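Local coordinates for putative uncharacterized protein PH1404 (Pyrococcus horikoshii, PDB 3AF6), which probably terminates archaeal transcription by cutting nascent RNA with a two-zinc nuclease site of the metallo-beta-lactamase type, at residues S164-K169 against V316-I321. Numbering follows the deposited sequence.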
ATOM      1  N   SER A 164       7.321  17.900 -13.325  1.00 78.16           N
ATOM      2  CA  SER A 164       6.015  18.464 -13.651  1.00 77.64           C
ATOM      3  C   SER A 164       5.665  18.320 -15.127  1.00 77.17           C
ATOM      4  O   SER A 164       4.524  18.019 -15.472  1.00 77.23           O
ATOM      5  CB  SER A 164       5.962  19.942 -13.257  1.00 77.77           C
ATOM      6  OG  SER A 164       6.910  20.700 -13.984  1.00 78.46           O
ATOM      7  N   LYS A 165       6.647  18.537 -15.996  1.00 76.96           N
ATOM      8  CA  LYS A 165       6.426  18.420 -17.432  1.00 76.84           C
ATOM      9  C   LYS A 165       5.768  17.090 -17.791  1.00 75.09           C
ATOM     10  O   LYS A 165       4.609  17.057 -18.208  1.00 74.80           O
ATOM     11  CB  LYS A 165       7.750  18.561 -18.192  1.00 79.24           C
ATOM     12  CG  LYS A 165       7.957  19.921 -18.844  1.00 81.23           C
ATOM     13  CD  LYS A 165       7.950  21.042 -17.814  1.00 83.53           C
ATOM     14  CE  LYS A 165       8.073  22.406 -18.478  1.00 84.53           C
ATOM     15  NZ  LYS A 165       8.111  23.505 -17.474  1.00 85.24           N
ATOM     16  N   ASP A 166       6.510  15.998 -17.622  1.00 73.11           N
ATOM     17  CA  ASP A 166       5.995  14.670 -17.930  1.00 71.27           C
ATOM     18  C   ASP A 166       4.647  14.376 -17.275  1.00 69.34           C
ATOM     19  O   ASP A 166       3.677  14.057 -17.961  1.00 68.27           O
ATOM     20  CB  ASP A 166       6.996  13.590 -17.511  1.00 72.78           C
ATOM     21  CG  ASP A 166       8.268  13.615 -18.339  1.00 73.71           C
ATOM     22  OD1 ASP A 166       8.189  13.933 -19.545  1.00 72.82           O
ATOM     23  OD2 ASP A 166       9.343  13.298 -17.783  1.00 73.06           O
ATOM     24  N   ARG A 167       4.585  14.485 -15.953  1.00 67.31           N
ATOM     25  CA  ARG A 167       3.348  14.200 -15.239  1.00 66.85           C
ATOM     26  C   ARG A 167       2.123  14.834 -15.882  1.00 65.72           C
ATOM     27  O   ARG A 167       1.054  14.230 -15.917  1.00 66.39           O
ATOM     28  CB  ARG A 167       3.454  14.636 -13.777  1.00 66.94           C
ATOM     29  CG  ARG A 167       2.170  14.411 -12.987  1.00 67.82           C
ATOM     30  CD  ARG A 167       2.463  13.947 -11.568  1.00 69.15           C
ATOM     31  NE  ARG A 167       2.478  12.491 -11.450  1.00 68.02           N
ATOM     32  CZ  ARG A 167       1.394  11.737 -11.284  1.00 67.55           C
ATOM     33  NH1 ARG A 167       1.516  10.421 -11.192  1.00 67.26           N
ATOM     34  NH2 ARG A 167       0.193  12.293 -11.193  1.00 64.54           N
ATOM     35  N   ARG A 168       2.282  16.047 -16.394  1.00 64.67           N
ATOM     36  CA  ARG A 168       1.186  16.755 -17.045  1.00 63.34           C
ATOM     37  C   ARG A 168       0.824  16.019 -18.336  1.00 60.69           C
ATOM     38  O   ARG A 168      -0.348  15.789 -18.638  1.00 59.10           O
ATOM     39  CB  ARG A 168       1.626  18.182 -17.368  1.00 67.40           C
ATOM     40  CG  ARG A 168       0.517  19.133 -17.801  1.00 72.22           C
ATOM     41  CD  ARG A 168       1.122  20.415 -18.382  1.00 77.45           C
ATOM     42  NE  ARG A 168       2.309  20.848 -17.638  1.00 81.68           N
ATOM     43  CZ  ARG A 168       3.209  21.719 -18.093  1.00 83.69           C
ATOM     44  NH1 ARG A 168       3.063  22.264 -19.297  1.00 84.01           N
ATOM     45  NH2 ARG A 168       4.268  22.032 -17.349  1.00 84.27           N
ATOM     46  N   LYS A 169       1.847  15.650 -19.095  1.00 57.77           N
ATOM     47  CA  LYS A 169       1.644  14.942 -20.348  1.00 56.26           C
ATOM     48  C   LYS A 169       0.925  13.633 -20.068  1.00 55.29           C
ATOM     49  O   LYS A 169      -0.079  13.314 -20.701  1.00 55.58           O
ATOM     50  CB  LYS A 169       2.997  14.671 -21.015  1.00 57.54           C
ATOM     51  CG  LYS A 169       2.921  13.862 -22.299  1.00 59.00           C
ATOM     52  CD  LYS A 169       4.287  13.744 -22.951  1.00 62.07           C
ATOM     53  CE  LYS A 169       4.200  13.047 -24.307  1.00 64.31           C
ATOM     54  NZ  LYS A 169       5.498  13.070 -25.043  1.00 64.27           N
ATOM     55  N   VAL A 316       7.406   4.096 -11.581  1.00 38.59           N
ATOM     56  CA  VAL A 316       6.213   3.699 -10.849  1.00 37.57           C
ATOM     57  C   VAL A 316       5.601   4.957 -10.261  1.00 39.39           C
ATOM     58  O   VAL A 316       4.406   5.231 -10.419  1.00 39.85           O
ATOM     59  CB  VAL A 316       6.559   2.737  -9.688  1.00 36.57           C
ATOM     60  CG1 VAL A 316       5.359   2.571  -8.751  1.00 32.06           C
ATOM     61  CG2 VAL A 316       6.991   1.395 -10.243  1.00 33.72           C
ATOM     62  N   ILE A 317       6.443   5.724  -9.580  1.00 41.04           N
ATOM     63  CA  ILE A 317       6.016   6.967  -8.954  1.00 40.64           C
ATOM     64  C   ILE A 317       5.382   7.896  -9.975  1.00 41.56           C
ATOM     65  O   ILE A 317       4.268   8.378  -9.782  1.00 45.31           O
ATOM     66  CB  ILE A 317       7.209   7.688  -8.302  1.00 38.68           C
ATOM     67  CG1 ILE A 317       7.700   6.888  -7.101  1.00 37.01           C
ATOM     68  CG2 ILE A 317       6.810   9.092  -7.881  1.00 38.28           C
ATOM     69  CD1 ILE A 317       8.991   7.414  -6.523  1.00 38.79           C
ATOM     70  N   LYS A 318       6.092   8.126 -11.068  1.00 40.90           N
ATOM     71  CA  LYS A 318       5.616   9.019 -12.104  1.00 40.84           C
ATOM     72  C   LYS A 318       4.319   8.578 -12.760  1.00 41.53           C
ATOM     73  O   LYS A 318       3.637   9.387 -13.379  1.00 42.57           O
ATOM     74  CB  LYS A 318       6.718   9.203 -13.153  1.00 42.47           C
ATOM     75  CG  LYS A 318       7.921   9.993 -12.621  1.00 44.44           C
ATOM     76  CD  LYS A 318       9.096   9.982 -13.572  1.00 47.01           C
ATOM     77  CE  LYS A 318       8.736  10.630 -14.895  1.00 50.02           C
ATOM     78  NZ  LYS A 318       9.861  10.556 -15.872  1.00 50.74           N
ATOM     79  N   HIS A 319       3.967   7.302 -12.614  1.00 42.53           N
ATOM     80  CA  HIS A 319       2.742   6.765 -13.214  1.00 42.16           C
ATOM     81  C   HIS A 319       1.601   6.508 -12.222  1.00 42.51           C
ATOM     82  O   HIS A 319       0.480   6.185 -12.625  1.00 41.99           O
ATOM     83  CB  HIS A 319       3.032   5.458 -13.954  1.00 41.12           C
ATOM     84  CG  HIS A 319       3.652   5.646 -15.303  1.00 42.40           C
ATOM     85  ND1 HIS A 319       4.978   5.984 -15.476  1.00 39.55           N
ATOM     86  CD2 HIS A 319       3.126   5.532 -16.548  1.00 41.96           C
ATOM     87  CE1 HIS A 319       5.243   6.067 -16.767  1.00 38.94           C
ATOM     88  NE2 HIS A 319       4.137   5.799 -17.439  1.00 41.61           N
ATOM     89  N   THR A 320       1.882   6.646 -10.933  1.00 40.21           N
ATOM     90  CA  THR A 320       0.875   6.399  -9.911  1.00 39.60           C
ATOM     91  C   THR A 320      -0.121   7.536  -9.686  1.00 38.77           C
ATOM     92  O   THR A 320       0.260   8.694  -9.546  1.00 41.95           O
ATOM     93  CB  THR A 320       1.550   6.100  -8.577  1.00 39.74           C
ATOM     94  OG1 THR A 320       2.506   5.060  -8.772  1.00 38.18           O
ATOM     95  CG2 THR A 320       0.519   5.686  -7.520  1.00 37.29           C
ATOM     96  N   ILE A 321      -1.399   7.201  -9.652  1.00 36.90           N
ATOM     97  CA  ILE A 321      -2.432   8.197  -9.397  1.00 36.64           C
ATOM     98  C   ILE A 321      -3.109   7.749  -8.103  1.00 36.99           C
ATOM     99  O   ILE A 321      -3.870   6.786  -8.102  1.00 36.33           O
ATOM    100  CB  ILE A 321      -3.454   8.249 -10.549  1.00 35.90           C
ATOM    101  CG1 ILE A 321      -2.771   8.764 -11.816  1.00 33.72           C
ATOM    102  CG2 ILE A 321      -4.642   9.132 -10.169  1.00 32.77           C
ATOM    103  CD1 ILE A 321      -3.716   8.903 -13.003  1.00 34.61           C
TER
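The C-terminal end of helix 310-319 in the metallo-beta-lactamase domain receives R167, which reaches it from helix 164-178, in the part assigned to the archaeal CPSF-KH domain. CG of R167 lies anti to the backbone N (chi1 178°), and the chain then bends at chi2 and chi3. R167 NH1 donates to K318 O in the last turn of the helix at 3.2 Å and to T320 O just beyond it at 2.7 Å. Both bonds are weak, since the N-H is poorly aimed at either oxygen. T320 O lies at the edge of the guanidinium, near its plane, whereas K318 O meets it obliquely. The positive guanidinium would suit the negative end of the helix dipole.

Neighbouring D166 adds a weak salt bridge, in which OD2 lies 3.4 Å from NZ of K318. K318 bends at chi3 (62°) on its way to the carboxylate. E163 and E315 make long, weak ion pairs with the same ammonium. T320 has left the helical conformation, and its OG1 bonds back to V316 O. That oxygen also accepts from H319 N, on the other face of its plane. Behind the contact, I317 packs on helix 151-161, and I321 bonds through its backbone to I278.

The contact thus joins the CPSF-KH part to the metallo-beta-lactamase fold, where helix 310-319 is followed by the outermost strand 320-322, which pairs in parallel with strand 278-280.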